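Local coordinates for membrane protein (Acinetobacter baumannii AB307-0294, PDB 5DL5) that forms an OprD-family beta-barrel channel in the outer membrane, which probably lets small solutes, antibiotics among them, into the cell, at residues G37-D42 and T139-P144; D105-G110 and D174-D179; S321-F326 and E418-L423. All blocks are in the same frame, centred on the assembly; numbering follows the deposited sequence.

Contact 1 of 3, residues G37-D42 and T139-P144; sequences GYLTRD and TGRMVP. With C8E ((hydroxyethyloxy)tri(ethyloxy)octane), chain B.
Met-142 lays its thioether against the backbone of Gly-37, and this is the tightly packed end of the contact. Its chain bends at both chi2 and chi3 (-59° and -52°), which curls the methyl back toward the strand: CE lies 3.6 Å from Gly-37 N, and SD is 3.7 Å from Gly-37 CA. Glycine suits this place because the sulfur can rest on bare main chain, and methionine suits it because a flexible, apolar chain can follow such a surface. Two residues along the strand, Leu-39 continues the apolar packing. Its CD1 methyl lies 3.8 Å from Arg-141 NE and beside CD, the last methylene of that arginine, so the aliphatic part and the inner nitrogen do the touching.

Farther along, the contact loosens and turns polar. Arg-41 NH2 and Arg-141 NH2 come within 4.4 Å of each other without bonding, and a detergent polyether runs past both. Arg-41, extended from CG to NE, reaches the ether oxygens with two bonds: NH1 to O15 of the detergent (2.9 Å) and NH2 to O18 (3.2 Å, N-H...O 157°). Its NE is taken by Glu-418 in the neighbouring strand. Within its own segment Arg-141 NH1 donates to Gly-140 O at 3.0 Å from well above the carbonyl plane, while NE donates to Asn-92 O of another loop.

Strand 29-43 is a stave of the barrel, and residues 139-144 belong to a loop folded against it, as in porins whose loops narrow the channel. With no direct hydrogen bond between the two segments, their attraction is apolar packing; polar bonds elsewhere, such as Pro-144 O with Arg-109, also hold the loop. Arg-41 NH1 and NH2 meet ether oxygens here, consistent with a basic lining that could attract negatively charged solutes.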
loop_
_atom_site.group_PDB
_atom_site.type_symbol
_atom_site.label_atom_id
_atom_site.label_comp_id
_atom_site.label_asym_id
_atom_site.label_seq_id
_atom_site.Cartn_x
_atom_site.Cartn_y
_atom_site.Cartn_z
ATOM N N GLY A 37 -12.233 4.790 -11.672
ATOM C CA GLY A 37 -12.630 4.516 -10.265
ATOM C C GLY A 37 -13.776 5.311 -9.676
ATOM O O GLY A 37 -14.108 6.405 -10.093
ATOM N N TYR A 38 -14.338 4.719 -8.642
ATOM C CA TYR A 38 -15.508 5.156 -7.929
ATOM C C TYR A 38 -15.270 4.737 -6.495
ATOM O O TYR A 38 -15.037 3.523 -6.259
ATOM C CB TYR A 38 -16.632 4.314 -8.448
ATOM C CG TYR A 38 -17.988 4.563 -7.843
ATOM C CD1 TYR A 38 -18.391 3.934 -6.666
ATOM C CD2 TYR A 38 -18.915 5.375 -8.484
ATOM C CE1 TYR A 38 -19.652 4.147 -6.121
ATOM C CE2 TYR A 38 -20.181 5.601 -7.933
ATOM C CZ TYR A 38 -20.521 4.976 -6.748
ATOM O OH TYR A 38 -21.758 5.225 -6.228
ATOM N N LEU A 39 -15.328 5.675 -5.545
ATOM C CA LEU A 39 -15.206 5.346 -4.144
ATOM C C LEU A 39 -16.142 6.284 -3.388
ATOM O O LEU A 39 -16.034 7.510 -3.474
ATOM C CB LEU A 39 -13.748 5.523 -3.687
ATOM C CG LEU A 39 -13.318 4.993 -2.313
ATOM C CD1 LEU A 39 -11.745 4.841 -2.182
ATOM C CD2 LEU A 39 -13.942 5.767 -1.187
ATOM N N THR A 40 -17.075 5.700 -2.660
ATOM C CA THR A 40 -17.981 6.456 -1.823
ATOM C C THR A 40 -18.007 5.885 -0.399
ATOM O O THR A 40 -17.993 4.658 -0.174
ATOM C CB THR A 40 -19.457 6.379 -2.371
ATOM O OG1 THR A 40 -19.959 5.052 -2.219
ATOM C CG2 THR A 40 -19.576 6.798 -3.868
ATOM N N ARG A 41 -18.172 6.763 0.566
ATOM C CA ARG A 41 -18.354 6.428 1.999
ATOM C C ARG A 41 -19.554 7.230 2.536
ATOM O O ARG A 41 -19.528 8.502 2.544
ATOM C CB ARG A 41 -17.151 6.923 2.750
ATOM C CG ARG A 41 -15.909 6.099 2.437
ATOM C CD ARG A 41 -14.814 6.106 3.543
ATOM N NE ARG A 41 -13.682 5.339 3.012
ATOM C CZ ARG A 41 -12.457 5.317 3.511
ATOM N NH1 ARG A 41 -12.161 6.036 4.516
ATOM N NH2 ARG A 41 -11.530 4.601 2.951
ATOM N N ASP A 42 -20.610 6.494 2.930
ATOM C CA ASP A 42 -21.805 7.038 3.554
ATOM C C ASP A 42 -21.650 6.926 5.037
ATOM O O ASP A 42 -21.456 5.824 5.559
ATOM C CB ASP A 42 -23.022 6.254 3.089
ATOM C CG ASP A 42 -23.222 6.377 1.559
ATOM O OD1 ASP A 42 -22.533 7.184 0.875
ATOM O OD2 ASP A 42 -24.040 5.633 0.989
ATOM N N THR A 139 -0.937 2.216 -4.401
ATOM C CA THR A 139 -1.437 1.836 -5.678
ATOM C C THR A 139 -2.922 1.436 -5.534
ATOM O O THR A 139 -3.423 0.813 -6.444
ATOM C CB THR A 139 -0.651 0.626 -6.293
ATOM O OG1 THR A 139 -0.868 -0.491 -5.464
ATOM C CG2 THR A 139 0.923 0.879 -6.380
ATOM N N GLY A 140 -3.631 1.818 -4.465
ATOM C CA GLY A 140 -5.071 1.376 -4.302
ATOM C C GLY A 140 -6.109 2.491 -4.567
ATOM O O GLY A 140 -7.251 2.420 -4.067
ATOM N N ARG A 141 -5.681 3.581 -5.197
ATOM C CA ARG A 141 -6.586 4.730 -5.547
ATOM C C ARG A 141 -6.531 4.946 -7.039
ATOM O O ARG A 141 -6.528 3.931 -7.784
ATOM C CB ARG A 141 -6.350 6.031 -4.703
ATOM C CG ARG A 141 -6.545 5.801 -3.209
ATOM C CD ARG A 141 -7.960 5.459 -2.795
ATOM N NE ARG A 141 -8.039 5.386 -1.334
ATOM C CZ ARG A 141 -7.718 4.321 -0.605
ATOM N NH1 ARG A 141 -7.296 3.205 -1.188
ATOM N NH2 ARG A 141 -7.772 4.382 0.734
ATOM N N MET A 142 -6.480 6.182 -7.531
ATOM C CA MET A 142 -6.514 6.349 -9.012
ATOM C C MET A 142 -5.165 6.140 -9.694
ATOM O O MET A 142 -5.079 5.540 -10.796
ATOM C CB MET A 142 -7.072 7.663 -9.413
ATOM C CG MET A 142 -8.522 7.880 -9.096
ATOM S SD MET A 142 -9.693 6.721 -9.808
ATOM C CE MET A 142 -9.225 6.778 -11.551
ATOM N N VAL A 143 -4.154 6.664 -9.046
ATOM C CA VAL A 143 -2.822 6.741 -9.611
ATOM C C VAL A 143 -1.770 6.419 -8.512
ATOM O O VAL A 143 -2.001 6.640 -7.358
ATOM C CB VAL A 143 -2.529 8.136 -10.250
ATOM C CG1 VAL A 143 -3.422 8.344 -11.454
ATOM C CG2 VAL A 143 -2.777 9.297 -9.285
ATOM N N PRO A 144 -0.557 6.034 -8.936
ATOM C CA PRO A 144 0.478 5.639 -7.935
ATOM C C PRO A 144 1.134 6.782 -7.293
ATOM O O PRO A 144 1.250 7.888 -7.815
ATOM C CB PRO A 144 1.440 4.720 -8.717
ATOM C CG PRO A 144 1.084 4.911 -10.200
ATOM C CD PRO A 144 -0.197 5.682 -10.322
HETATM C C6 C8E B . -7.790 15.145 2.385
HETATM C C7 C8E B . -8.946 14.257 1.844
HETATM C C8 C8E B . -10.074 13.914 2.846
HETATM O O9 C8E B . -10.665 12.574 2.686
HETATM C C10 C8E B . -10.498 11.884 3.920
HETATM C C11 C8E B . -9.111 11.220 3.967
HETATM O O12 C8E B . -9.070 10.162 4.899
HETATM C C13 C8E B . -9.926 9.037 4.658
HETATM C C14 C8E B . -9.187 7.952 3.921
HETATM O O15 C8E B . -9.298 6.659 4.510
HETATM C C16 C8E B . -8.925 6.483 5.884
HETATM C C17 C8E B . -8.360 5.065 5.944
HETATM O O18 C8E B . -9.035 4.320 4.884
HETATM C C19 C8E B . -8.216 3.356 4.207
HETATM C C20 C8E B . -9.090 2.569 3.246
HETATM O O21 C8E B . -8.532 1.359 2.657
#

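Contact 2 of 3, residues D105-G110 and D174-D179; sequences DHWARG and DQINTD. With C8E ((hydroxyethyloxy)tri(ethyloxy)octane), chain C; PO4 (phosphate ion), chain E.
Gln-175 O is gripped by two side chains, Arg-109 NE and Gln-171 NE2, the latter from the end of strand 160-171 just before the loop. The arginine bond is long, 3.3 Å from NE to Gln-175 O, and bent, with an N-H...O angle of 136°; the oxygen nevertheless lies in the guanidinium plane. A bend at chi3 (62°) turns the planar group toward the loop. NH2 donates to Pro-144 O of the loop 139-144, while NH1 forms a salt bridge with Asp-79 of the adjoining strand. Arginine suits the place because one flat group can serve a carboxylate and several carbonyls together. In segment 174-179 Asn-177 OD1 accepts from Asp-179 N, making an Asx turn.

Beside this polar grip lies an apolar one. Ile-176 brings its CD1 methyl to 3.4 Å from Trp-107 CB, and the two side chains cross at about a right angle. A branched aliphatic chain and a broad indole, which also touches Ile-95 and Pro-96, suit such packing. Ala-108 points away from the loop and meets a detergent chain with its methyl; His-106 ND1 donates to O9 of that detergent at 3.2 Å. Asp-105 N donates to O3 of a phosphate, probably from crystallisation (3.0 Å), whose O4 lies over one face of the His-106 ring. Side chains of the strand thus alternate between barrel interior and outer surface, as in beta-barrel porins.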
loop_
_atom_site.group_PDB
_atom_site.type_symbol
_atom_site.label_atom_id
_atom_site.label_comp_id
_atom_site.label_asym_id
_atom_site.label_seq_id
_atom_site.Cartn_x
_atom_site.Cartn_y
_atom_site.Cartn_z
ATOM N N ASP A 105 -10.211 19.557 -11.814
ATOM C CA ASP A 105 -10.945 19.010 -12.983
ATOM C C ASP A 105 -10.042 17.912 -13.642
ATOM O O ASP A 105 -10.532 16.943 -14.145
ATOM C CB ASP A 105 -11.138 20.083 -14.032
ATOM C CG ASP A 105 -12.119 19.612 -15.104
ATOM O OD1 ASP A 105 -13.199 19.059 -14.738
ATOM O OD2 ASP A 105 -11.770 19.685 -16.304
ATOM N N HIS A 106 -8.763 18.177 -13.803
ATOM C CA HIS A 106 -7.843 17.286 -14.508
ATOM C C HIS A 106 -6.439 17.532 -13.908
ATOM O O HIS A 106 -6.202 18.579 -13.318
ATOM C CB HIS A 106 -7.801 17.435 -16.045
ATOM C CG HIS A 106 -7.610 18.863 -16.534
ATOM N ND1 HIS A 106 -6.358 19.445 -16.733
ATOM C CD2 HIS A 106 -8.503 19.833 -16.784
ATOM C CE1 HIS A 106 -6.509 20.711 -17.087
ATOM N NE2 HIS A 106 -7.799 20.952 -17.194
ATOM N N TRP A 107 -5.594 16.519 -13.939
ATOM C CA TRP A 107 -4.274 16.669 -13.433
ATOM C C TRP A 107 -3.339 15.641 -14.055
ATOM O O TRP A 107 -3.732 14.576 -14.518
ATOM C CB TRP A 107 -4.248 16.448 -11.863
ATOM C CG TRP A 107 -4.848 15.129 -11.338
ATOM C CD1 TRP A 107 -4.171 14.065 -10.844
ATOM C CD2 TRP A 107 -6.277 14.756 -11.264
ATOM N NE1 TRP A 107 -5.076 13.020 -10.469
ATOM C CE2 TRP A 107 -6.360 13.447 -10.744
ATOM C CE3 TRP A 107 -7.459 15.424 -11.556
ATOM C CZ2 TRP A 107 -7.594 12.812 -10.539
ATOM C CZ3 TRP A 107 -8.658 14.796 -11.364
ATOM C CH2 TRP A 107 -8.723 13.516 -10.850
ATOM N N ALA A 108 -2.076 15.944 -13.897
ATOM C CA ALA A 108 -0.986 15.208 -14.458
ATOM C C ALA A 108 0.185 15.207 -13.467
ATOM O O ALA A 108 0.473 16.231 -12.807
ATOM C CB ALA A 108 -0.573 15.819 -15.810
ATOM N N ARG A 109 0.862 14.068 -13.415
ATOM C CA ARG A 109 1.942 13.820 -12.450
ATOM C C ARG A 109 2.956 12.827 -13.067
ATOM O O ARG A 109 2.603 12.064 -13.945
ATOM C CB ARG A 109 1.437 13.219 -11.166
ATOM C CG ARG A 109 0.289 13.920 -10.432
ATOM C CD ARG A 109 -0.500 12.997 -9.562
ATOM N NE ARG A 109 0.200 12.342 -8.471
ATOM C CZ ARG A 109 0.638 11.107 -8.482
ATOM N NH1 ARG A 109 0.431 10.307 -9.511
ATOM N NH2 ARG A 109 1.299 10.649 -7.411
ATOM N N GLY A 110 4.237 12.913 -12.657
ATOM C CA GLY A 110 5.224 11.833 -12.785
ATOM C C GLY A 110 6.606 12.438 -13.117
ATOM O O GLY A 110 6.839 13.574 -12.807
ATOM N N ASP A 174 -3.011 12.053 -4.702
ATOM C CA ASP A 174 -3.916 13.174 -4.781
ATOM C C ASP A 174 -3.246 14.532 -4.632
ATOM O O ASP A 174 -3.898 15.526 -4.172
ATOM C CB ASP A 174 -5.002 13.016 -3.681
ATOM C CG ASP A 174 -4.436 13.126 -2.245
ATOM O OD1 ASP A 174 -3.212 12.929 -2.008
ATOM O OD2 ASP A 174 -5.224 13.476 -1.341
ATOM N N GLN A 175 -1.950 14.563 -4.947
ATOM C CA GLN A 175 -1.189 15.755 -4.853
ATOM C C GLN A 175 -0.589 16.092 -6.248
ATOM O O GLN A 175 -0.060 15.195 -6.926
ATOM C CB GLN A 175 -0.032 15.599 -3.807
ATOM C CG GLN A 175 -0.486 15.113 -2.424
ATOM C CD GLN A 175 -1.243 16.191 -1.694
ATOM O OE1 GLN A 175 -0.926 17.336 -1.826
ATOM N NE2 GLN A 175 -2.301 15.812 -0.975
ATOM N N ILE A 176 -0.630 17.386 -6.568
ATOM C CA ILE A 176 0.010 17.993 -7.804
ATOM C C ILE A 176 1.494 18.410 -7.599
ATOM O O ILE A 176 2.290 18.313 -8.508
ATOM C CB ILE A 176 -0.763 19.315 -8.188
ATOM C CG1 ILE A 176 -2.240 19.020 -8.391
ATOM C CG2 ILE A 176 -0.116 20.078 -9.345
ATOM C CD1 ILE A 176 -2.445 17.857 -9.303
ATOM N N ASN A 177 1.819 18.894 -6.408
ATOM C CA ASN A 177 3.199 19.294 -6.041
ATOM C C ASN A 177 4.008 18.049 -6.042
ATOM O O ASN A 177 3.485 16.971 -5.640
ATOM C CB ASN A 177 3.145 19.877 -4.636
ATOM C CG ASN A 177 4.420 20.617 -4.224
ATOM O OD1 ASN A 177 5.461 20.034 -3.796
ATOM N ND2 ASN A 177 4.320 21.961 -4.292
ATOM N N THR A 178 5.276 18.155 -6.418
ATOM C CA THR A 178 6.143 16.982 -6.511
ATOM C C THR A 178 6.700 16.492 -5.144
ATOM O O THR A 178 7.209 15.439 -5.072
ATOM C CB THR A 178 7.304 17.292 -7.438
ATOM O OG1 THR A 178 7.951 18.463 -6.927
ATOM C CG2 THR A 178 6.753 17.717 -8.831
ATOM N N ASP A 179 6.575 17.237 -4.073
ATOM C CA ASP A 179 7.006 16.792 -2.794
ATOM C C ASP A 179 5.873 17.094 -1.783
ATOM O O ASP A 179 5.834 18.170 -1.101
ATOM C CB ASP A 179 8.330 17.453 -2.374
ATOM C CG ASP A 179 8.991 16.740 -1.191
ATOM O OD1 ASP A 179 8.525 15.637 -0.842
ATOM O OD2 ASP A 179 9.997 17.237 -0.562
HETATM C C8 C8E C . -2.840 18.038 -16.548
HETATM O O9 C8E C . -3.849 17.586 -17.444
HETATM C C10 C8E C . -4.184 16.179 -17.411
HETATM C C11 C8E C . -5.001 15.768 -18.630
HETATM O O12 C8E C . -5.144 14.341 -18.721
HETATM C C13 C8E C . -4.761 13.774 -19.988
HETATM C C14 C8E C . -5.109 12.287 -20.121
HETATM O O15 C8E C . -6.430 12.100 -19.652
HETATM C C16 C8E C . -6.766 10.805 -19.134
HETATM C C17 C8E C . -6.769 9.796 -20.245
HETATM O O18 C8E C . -7.657 8.728 -19.879
HETATM C C19 C8E C . -8.911 8.857 -20.563
HETATM C C20 C8E C . -9.109 7.791 -21.573
HETATM O O21 C8E C . -10.501 7.863 -21.867
HETATM P P PO4 E . -8.511 22.849 -12.800
HETATM O O1 PO4 E . -7.398 23.742 -12.257
HETATM O O2 PO4 E . -9.352 23.555 -13.882
HETATM O O3 PO4 E . -9.464 22.508 -11.646
HETATM O O4 PO4 E . -7.896 21.589 -13.425
HETATM O O HOH W 1 2.342 17.088 -10.694
#

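Contact 3 of 3, residues S321-F326 and E418-L423; sequences SYMSDF and EWRIFL. With C8E ((hydroxyethyloxy)tri(ethyloxy)octane), chain B.
An irregular loop, residues 321-326, lies against one strand of the barrel wall, its closest approach between CA atoms being 8.0 Å from Met-323 to Glu-418, and within the loop Tyr-322 N bonds back to Ser-324 O. Across that distance the side chains of Met-323 and Glu-418 cross at a slant. Met-323 CB comes to 3.7 Å from Glu-418 OE1, and SD lies 4.0 Å from the carboxylate carbon, CD. Glu-418 stands straight out from the strand (chi1 178°, chi2 176°), which carries its carboxylate to the methionine. Methionine fits here as a pliable apolar chain that leaves the carboxylate oxygens to the arginines.

The charge of Glu-418 is met by two of them. Two residues along the same strand, Arg-420 forms a salt bridge with Glu-418: NH2 donates to OE1 at 3.0 Å, arriving on the syn side of that oxygen, and NE lies equally close to OE1 in a weaker, more bent bond. OE2 is paired chiefly with Arg-41 NE on the next strand. The carboxylate thus sits between two guanidinium groups, which would tend to keep it ionised.

Arg-420 NH2 also makes a nearly straight bond, 2.7 Å and 169°, to O21, the terminal hydroxyl oxygen of the detergent. That hydroxyl donates in turn to Tyr-322 O at 2.9 Å, so the guest bridges strand and loop where the protein itself has no direct hydrogen bond. Glu-376, on strand 371-384, accepts from the main-chain N of both Met-323 and Ser-324. Since O21 accepts from an arginine and donates to a loop carbonyl, such a lining could perhaps hold polar groups of a passing solute as it holds this hydroxyl.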
loop_
_atom_site.group_PDB
_atom_site.type_symbol
_atom_site.label_atom_id
_atom_site.label_comp_id
_atom_site.label_asym_id
_atom_site.label_seq_id
_atom_site.Cartn_x
_atom_site.Cartn_y
_atom_site.Cartn_z
ATOM N N SER A 321 -6.563 -5.605 7.293
ATOM C CA SER A 321 -6.386 -4.344 6.603
ATOM C C SER A 321 -7.308 -4.316 5.393
ATOM O O SER A 321 -7.034 -4.995 4.413
ATOM C CB SER A 321 -4.946 -4.180 6.058
ATOM O OG SER A 321 -4.806 -2.810 5.587
ATOM N N TYR A 322 -8.389 -3.574 5.506
ATOM C CA TYR A 322 -9.399 -3.417 4.432
ATOM C C TYR A 322 -9.753 -1.951 4.395
ATOM O O TYR A 322 -8.902 -1.180 4.065
ATOM C CB TYR A 322 -10.656 -4.339 4.649
ATOM C CG TYR A 322 -10.325 -5.842 4.547
ATOM C CD1 TYR A 322 -10.180 -6.454 3.282
ATOM C CD2 TYR A 322 -10.062 -6.608 5.697
ATOM C CE1 TYR A 322 -9.789 -7.787 3.160
ATOM C CE2 TYR A 322 -9.677 -7.937 5.600
ATOM C CZ TYR A 322 -9.635 -8.546 4.335
ATOM O OH TYR A 322 -9.322 -9.872 4.236
ATOM N N MET A 323 -10.929 -1.499 4.801
ATOM C CA MET A 323 -11.140 -0.057 4.867
ATOM C C MET A 323 -10.416 0.408 6.144
ATOM O O MET A 323 -9.618 1.303 6.094
ATOM C CB MET A 323 -12.587 0.354 4.880
ATOM C CG MET A 323 -12.653 1.875 5.080
ATOM S SD MET A 323 -14.331 2.427 5.224
ATOM C CE MET A 323 -14.806 1.819 6.819
ATOM N N SER A 324 -10.686 -0.215 7.305
ATOM C CA SER A 324 -9.866 0.043 8.486
ATOM C C SER A 324 -8.646 -0.810 8.481
ATOM O O SER A 324 -8.661 -1.939 7.990
ATOM C CB SER A 324 -10.667 -0.253 9.798
ATOM O OG SER A 324 -9.817 -0.221 10.899
ATOM N N ASP A 325 -7.563 -0.300 9.053
ATOM C CA ASP A 325 -6.334 -1.070 9.138
ATOM C C ASP A 325 -6.085 -1.676 10.501
ATOM O O ASP A 325 -5.016 -2.320 10.691
ATOM C CB ASP A 325 -5.177 -0.201 8.802
ATOM C CG ASP A 325 -5.155 0.152 7.303
ATOM O OD1 ASP A 325 -5.318 -0.724 6.443
ATOM O OD2 ASP A 325 -4.878 1.300 7.041
ATOM N N PHE A 326 -6.972 -1.485 11.464
ATOM C CA PHE A 326 -6.820 -2.235 12.789
ATOM C C PHE A 326 -5.470 -1.927 13.436
ATOM O O PHE A 326 -4.734 -2.760 13.888
ATOM C CB PHE A 326 -7.153 -3.745 12.669
ATOM C CG PHE A 326 -8.621 -3.964 12.222
ATOM C CD1 PHE A 326 -8.983 -3.878 10.879
ATOM C CD2 PHE A 326 -9.640 -4.138 13.157
ATOM C CE1 PHE A 326 -10.353 -3.952 10.482
ATOM C CE2 PHE A 326 -11.006 -4.270 12.794
ATOM C CZ PHE A 326 -11.359 -4.097 11.445
ATOM N N GLU A 418 -19.089 1.657 2.726
ATOM C CA GLU A 418 -18.131 2.062 1.706
ATOM C C GLU A 418 -18.379 1.212 0.491
ATOM O O GLU A 418 -18.529 0.009 0.619
ATOM C CB GLU A 418 -16.683 1.828 2.090
ATOM C CG GLU A 418 -15.692 2.238 0.956
ATOM C CD GLU A 418 -14.188 2.126 1.286
ATOM O OE1 GLU A 418 -13.682 1.049 1.412
ATOM O OE2 GLU A 418 -13.470 3.151 1.356
ATOM N N TRP A 419 -18.394 1.816 -0.678
ATOM C CA TRP A 419 -18.271 1.022 -1.932
ATOM C C TRP A 419 -17.074 1.505 -2.737
ATOM O O TRP A 419 -16.900 2.750 -2.835
ATOM C CB TRP A 419 -19.458 1.251 -2.820
ATOM C CG TRP A 419 -20.659 0.539 -2.364
ATOM C CD1 TRP A 419 -21.630 1.044 -1.566
ATOM C CD2 TRP A 419 -21.099 -0.776 -2.760
ATOM N NE1 TRP A 419 -22.585 0.125 -1.380
ATOM C CE2 TRP A 419 -22.313 -1.008 -2.094
ATOM C CE3 TRP A 419 -20.576 -1.774 -3.596
ATOM C CZ2 TRP A 419 -23.051 -2.200 -2.244
ATOM C CZ3 TRP A 419 -21.265 -2.998 -3.706
ATOM C CH2 TRP A 419 -22.500 -3.193 -3.026
ATOM N N ARG A 420 -16.400 0.573 -3.403
ATOM C CA ARG A 420 -15.316 0.886 -4.365
ATOM C C ARG A 420 -15.488 0.058 -5.574
ATOM O O ARG A 420 -15.709 -1.152 -5.498
ATOM C CB ARG A 420 -13.888 0.652 -3.913
ATOM C CG ARG A 420 -13.544 1.170 -2.570
ATOM C CD ARG A 420 -12.041 0.954 -2.286
ATOM N NE ARG A 420 -11.853 1.323 -0.914
ATOM C CZ ARG A 420 -10.720 1.120 -0.203
ATOM N NH1 ARG A 420 -9.572 0.660 -0.755
ATOM N NH2 ARG A 420 -10.746 1.404 1.074
ATOM N N ILE A 421 -15.397 0.723 -6.732
ATOM C CA ILE A 421 -15.436 0.016 -7.965
ATOM C C ILE A 421 -14.269 0.540 -8.850
ATOM O O ILE A 421 -14.157 1.834 -9.013
ATOM C CB ILE A 421 -16.761 0.268 -8.666
ATOM C CG1 ILE A 421 -17.923 -0.105 -7.736
ATOM C CG2 ILE A 421 -16.822 -0.467 -9.991
ATOM C CD1 ILE A 421 -19.257 0.300 -8.239
ATOM N N PHE A 422 -13.553 -0.407 -9.515
ATOM C CA PHE A 422 -12.417 -0.084 -10.335
ATOM C C PHE A 422 -12.450 -0.946 -11.556
ATOM O O PHE A 422 -12.481 -2.145 -11.438
ATOM C CB PHE A 422 -11.096 -0.324 -9.566
ATOM C CG PHE A 422 -10.809 0.739 -8.535
ATOM C CD1 PHE A 422 -10.281 2.015 -8.927
ATOM C CD2 PHE A 422 -11.028 0.498 -7.181
ATOM C CE1 PHE A 422 -10.010 3.012 -7.988
ATOM C CE2 PHE A 422 -10.761 1.531 -6.238
ATOM C CZ PHE A 422 -10.299 2.814 -6.671
ATOM N N LEU A 423 -12.469 -0.301 -12.699
ATOM C CA LEU A 423 -12.218 -0.907 -13.984
ATOM C C LEU A 423 -10.782 -0.569 -14.459
ATOM O O LEU A 423 -10.469 0.613 -14.659
ATOM C CB LEU A 423 -13.217 -0.326 -15.013
ATOM C CG LEU A 423 -13.036 -0.706 -16.470
ATOM C CD1 LEU A 423 -13.181 -2.204 -16.524
ATOM C CD2 LEU A 423 -14.025 -0.029 -17.440
HETATM C C6 C8E B . -7.790 15.145 2.385
HETATM C C7 C8E B . -8.946 14.257 1.844
HETATM C C8 C8E B . -10.074 13.914 2.846
HETATM O O9 C8E B . -10.665 12.574 2.686
HETATM C C10 C8E B . -10.498 11.884 3.920
HETATM C C11 C8E B . -9.111 11.220 3.967
HETATM O O12 C8E B . -9.070 10.162 4.899
HETATM C C13 C8E B . -9.926 9.037 4.658
HETATM C C14 C8E B . -9.187 7.952 3.921
HETATM O O15 C8E B . -9.298 6.659 4.510
HETATM C C16 C8E B . -8.925 6.483 5.884
HETATM C C17 C8E B . -8.360 5.065 5.944
HETATM O O18 C8E B . -9.035 4.320 4.884
HETATM C C19 C8E B . -8.216 3.356 4.207
HETATM C C20 C8E B . -9.090 2.569 3.246
HETATM O O21 C8E B . -8.532 1.359 2.657
#

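Overall arrangement
From the N terminus, strand 29-43 comes first; contact 1 closes when the chain returns at 139-144, a loop packed on that strand. Before it does so, contact 2 has opened at 105-110, and it closes only at 174-179, so the two cross. They also touch, for the loop of contact 1 reaches Arg-109 of contact 2. Contact 3 follows in series, joining the loop 321-326 to strand 416-428 close to the C terminus. Because strands 29-43 and 416-428 pair where the barrel closes, contacts 1 and 3 lie about 8 Å apart between centres and share one detergent, whereas contact 2 fastens another loop to a different part of the wall.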